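Local coordinates for conserved hypothetical protein (Bacteroides thetaiotaomicron, PDB 2FB0) that is of unknown function but belongs to the antibiotic biosynthesis monooxygenase family, forms a dimer, and is possibly an oxidoreductase, at residues R6-V11 with M54-W59. Residues are numbered along the deposited sequence; the frame is centred on the assembly and turned at random.
Sequences RLNVFV and MICETW
R6-V11 and M54-W59 pair as antiparallel neighbours, the two inner strands of a four-stranded sheet, their axes 170° apart in direction. Four backbone bonds set the register: L7 and E57 exchange N-H and carbonyl, as do V9 and I55, the shortest being I55 N to V9 O at 2.7 Å.

On the face bearing R6, N8 and F10, the R6 guanidinium grips one oxygen side-on: NE and NH2 reach T58 OG1 at 3.0 and 2.8 Å, with the oxygen near the guanidinium plane. R6 CG lies anti to its backbone N (chi1 167°), and bends at chi2 and chi3 then turn the chain toward T58; R6 NE also makes a weak bond to E57 O. R6 NH2 additionally forms a salt bridge with E90 of the second subunit, while N8 hydrogen-bonds N8 of that subunit. M54, a selenomethionine, lies alongside F10 with SE 3.8 Å from CE1, an oblique Met-aromatic contact, and brings CE against N8 CB.

On the other face, E57 OE1, lying in the W59 indole plane, accepts a nearly straight bond from W59 NE1 (2.9 Å, 171°) through its anti lone pair. L7 CD1 packs 3.3 Å from that same oxygen, and V9 CG2 meets E57 OE2; an acetate, probably from the crystallisation liquor, lies close to the E57 side chain and may mark a pocket. Such a sheet, helices on one face and a second subunit on the other, is characteristic of the dimeric alpha/beta-barrel fold.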
ATOM      1  N   ARG A   6      -1.880  -0.829  11.345  1.00 22.66           N
ATOM      2  CA  ARG A   6      -1.603  -0.584   9.937  1.00 22.31           C
ATOM      3  C   ARG A   6      -2.859  -0.010   9.274  1.00 22.18           C
ATOM      4  O   ARG A   6      -3.941  -0.593   9.377  1.00 22.18           O
ATOM      5  CB  ARG A   6      -1.163  -1.884   9.239  1.00 21.72           C
ATOM      6  CG  ARG A   6      -1.133  -1.831   7.691  1.00 20.96           C
ATOM      7  CD  ARG A   6      -0.150  -0.782   7.119  1.00 20.16           C
ATOM      8  NE  ARG A   6       1.147  -0.800   7.806  1.00 20.76           N
ATOM      9  CZ  ARG A   6       2.097  -1.709   7.580  1.00 22.22           C
ATOM     10  NH1 ARG A   6       1.916  -2.657   6.656  1.00 20.03           N
ATOM     11  NH2 ARG A   6       3.251  -1.653   8.256  1.00 21.58           N
ATOM     12  N   LEU A   7      -2.710   1.129   8.598  1.00 22.05           N
ATOM     13  CA  LEU A   7      -3.785   1.656   7.743  1.00 22.02           C
ATOM     14  C   LEU A   7      -3.401   1.556   6.281  1.00 21.65           C
ATOM     15  O   LEU A   7      -2.261   1.851   5.912  1.00 21.62           O
ATOM     16  CB  LEU A   7      -4.131   3.117   8.080  1.00 22.00           C
ATOM     17  CG  LEU A   7      -4.480   3.512   9.525  1.00 22.77           C
ATOM     18  CD1 LEU A   7      -4.923   4.966   9.569  1.00 23.43           C
ATOM     19  CD2 LEU A   7      -5.584   2.639  10.065  1.00 23.31           C
ATOM     20  N   ASN A   8      -4.353   1.104   5.471  1.00 20.77           N
ATOM     21  CA  ASN A   8      -4.294   1.203   4.025  1.00 21.00           C
ATOM     22  C   ASN A   8      -5.453   2.097   3.579  1.00 21.27           C
ATOM     23  O   ASN A   8      -6.622   1.725   3.718  1.00 20.33           O
ATOM     24  CB  ASN A   8      -4.443  -0.171   3.362  1.00 20.17           C
ATOM     25  CG  ASN A   8      -3.265  -1.130   3.649  1.00 21.25           C
ATOM     26  OD1 ASN A   8      -2.199  -0.732   4.160  1.00 22.68           O
ATOM     27  ND2 ASN A   8      -3.464  -2.394   3.322  1.00 16.58           N
ATOM     28  N   VAL A   9      -5.126   3.269   3.046  1.00 21.70           N
ATOM     29  CA  VAL A   9      -6.141   4.252   2.671  1.00 22.13           C
ATOM     30  C   VAL A   9      -6.105   4.403   1.159  1.00 22.16           C
ATOM     31  O   VAL A   9      -5.146   4.938   0.605  1.00 21.90           O
ATOM     32  CB  VAL A   9      -5.910   5.606   3.376  1.00 22.72           C
ATOM     33  CG1 VAL A   9      -7.012   6.612   2.996  1.00 22.11           C
ATOM     34  CG2 VAL A   9      -5.869   5.427   4.914  1.00 21.25           C
ATOM     35  N   PHE A  10      -7.129   3.873   0.499  1.00 22.02           N
ATOM     36  CA  PHE A  10      -7.198   3.869  -0.959  1.00 23.44           C
ATOM     37  C   PHE A  10      -7.925   5.111  -1.426  1.00 23.70           C
ATOM     38  O   PHE A  10      -8.930   5.499  -0.841  1.00 24.13           O
ATOM     39  CB  PHE A  10      -7.878   2.598  -1.461  1.00 23.34           C
ATOM     40  CG  PHE A  10      -7.192   1.340  -0.990  1.00 24.32           C
ATOM     41  CD1 PHE A  10      -6.090   0.841  -1.673  1.00 24.44           C
ATOM     42  CD2 PHE A  10      -7.633   0.680   0.151  1.00 25.29           C
ATOM     43  CE1 PHE A  10      -5.439  -0.306  -1.231  1.00 26.14           C
ATOM     44  CE2 PHE A  10      -6.987  -0.480   0.607  1.00 26.41           C
ATOM     45  CZ  PHE A  10      -5.881  -0.969  -0.094  1.00 24.68           C
ATOM     46  N   VAL A  11      -7.374   5.748  -2.453  1.00 24.24           N
ATOM     47  CA  VAL A  11      -7.899   7.007  -2.974  1.00 24.36           C
ATOM     48  C   VAL A  11      -8.156   6.861  -4.473  1.00 25.23           C
ATOM     49  O   VAL A  11      -7.264   6.441  -5.235  1.00 24.77           O
ATOM     50  CB  VAL A  11      -6.941   8.202  -2.718  1.00 24.15           C
ATOM     51  CG1 VAL A  11      -7.573   9.527  -3.181  1.00 23.39           C
ATOM     52  CG2 VAL A  11      -6.538   8.304  -1.233  1.00 22.29           C
HETATM   53  N   MSE A  54      -2.678   5.210  -2.935  1.00 24.98           N
HETATM   54  CA  MSE A  54      -2.963   4.760  -1.587  1.00 26.91           C
HETATM   55  C   MSE A  54      -2.010   5.368  -0.589  1.00 25.61           C
HETATM   56  O   MSE A  54      -0.899   5.781  -0.939  1.00 26.35           O
HETATM   57  CB  MSE A  54      -2.984   3.224  -1.483  1.00 26.34           C
HETATM   58  CG  MSE A  54      -1.650   2.526  -1.741  1.00 27.75           C
HETATM   59 SE   MSE A  54      -1.725   0.662  -1.135  0.70 34.71          SE
HETATM   60  CE  MSE A  54      -1.975   1.152   0.771  1.00 21.78           C
ATOM     61  N   ILE A  55      -2.479   5.468   0.646  1.00 24.93           N
ATOM     62  CA  ILE A  55      -1.664   5.931   1.749  1.00 24.54           C
ATOM     63  C   ILE A  55      -1.497   4.734   2.671  1.00 24.71           C
ATOM     64  O   ILE A  55      -2.478   4.102   3.072  1.00 24.32           O
ATOM     65  CB  ILE A  55      -2.302   7.122   2.505  1.00 24.90           C
ATOM     66  CG1 ILE A  55      -2.610   8.283   1.540  1.00 24.39           C
ATOM     67  CG2 ILE A  55      -1.347   7.628   3.584  1.00 22.81           C
ATOM     68  CD1 ILE A  55      -3.410   9.445   2.189  1.00 24.70           C
ATOM     69  N   CYS A  56      -0.243   4.385   2.940  1.00 24.54           N
ATOM     70  CA  CYS A  56       0.090   3.307   3.855  1.00 24.21           C
ATOM     71  C   CYS A  56       0.654   3.920   5.130  1.00 23.67           C
ATOM     72  O   CYS A  56       1.554   4.754   5.073  1.00 24.08           O
ATOM     73  CB  CYS A  56       1.124   2.375   3.221  1.00 24.49           C
ATOM     74  SG  CYS A  56       1.289   0.817   4.119  1.00 25.63           S
ATOM     75  N   GLU A  57       0.118   3.522   6.279  1.00 23.00           N
ATOM     76  CA  GLU A  57       0.516   4.123   7.544  1.00 23.00           C
ATOM     77  C   GLU A  57       0.737   3.045   8.571  1.00 22.85           C
ATOM     78  O   GLU A  57       0.064   2.029   8.549  1.00 22.72           O
ATOM     79  CB  GLU A  57      -0.572   5.071   8.065  1.00 23.24           C
ATOM     80  CG  GLU A  57      -1.135   5.966   6.982  1.00 23.40           C
ATOM     81  CD  GLU A  57      -2.332   6.776   7.419  1.00 25.10           C
ATOM     82  OE1 GLU A  57      -2.485   7.057   8.624  1.00 24.72           O
ATOM     83  OE2 GLU A  57      -3.112   7.148   6.523  1.00 25.00           O
ATOM     84  N   THR A  58       1.669   3.289   9.489  1.00 22.28           N
ATOM     85  CA  THR A  58       1.789   2.463  10.677  1.00 21.99           C
ATOM     86  C   THR A  58       1.823   3.364  11.900  1.00 22.67           C
ATOM     87  O   THR A  58       2.620   4.305  11.972  1.00 22.22           O
ATOM     88  CB  THR A  58       3.047   1.585  10.639  1.00 21.67           C
ATOM     89  OG1 THR A  58       3.081   0.890   9.394  1.00 21.26           O
ATOM     90  CG2 THR A  58       3.061   0.574  11.804  1.00 21.07           C
ATOM     91  N   TRP A  59       0.947   3.058  12.851  1.00 23.62           N
ATOM     92  CA  TRP A  59       0.800   3.830  14.072  1.00 24.38           C
ATOM     93  C   TRP A  59       1.188   2.968  15.252  1.00 25.08           C
ATOM     94  O   TRP A  59       0.902   1.770  15.272  1.00 24.68           O
ATOM     95  CB  TRP A  59      -0.631   4.383  14.209  1.00 24.07           C
ATOM     96  CG  TRP A  59      -0.835   5.434  13.169  1.00 25.06           C
ATOM     97  CD1 TRP A  59      -1.367   5.265  11.918  1.00 24.19           C
ATOM     98  CD2 TRP A  59      -0.406   6.793  13.245  1.00 24.37           C
ATOM     99  NE1 TRP A  59      -1.311   6.453  11.218  1.00 24.17           N
ATOM    100  CE2 TRP A  59      -0.726   7.403  12.012  1.00 24.68           C
ATOM    101  CE3 TRP A  59       0.215   7.561  14.244  1.00 25.32           C
ATOM    102  CZ2 TRP A  59      -0.459   8.748  11.755  1.00 24.35           C
ATOM    103  CZ3 TRP A  59       0.481   8.895  13.985  1.00 24.33           C
ATOM    104  CH2 TRP A  59       0.152   9.472  12.748  1.00 25.03           C
TER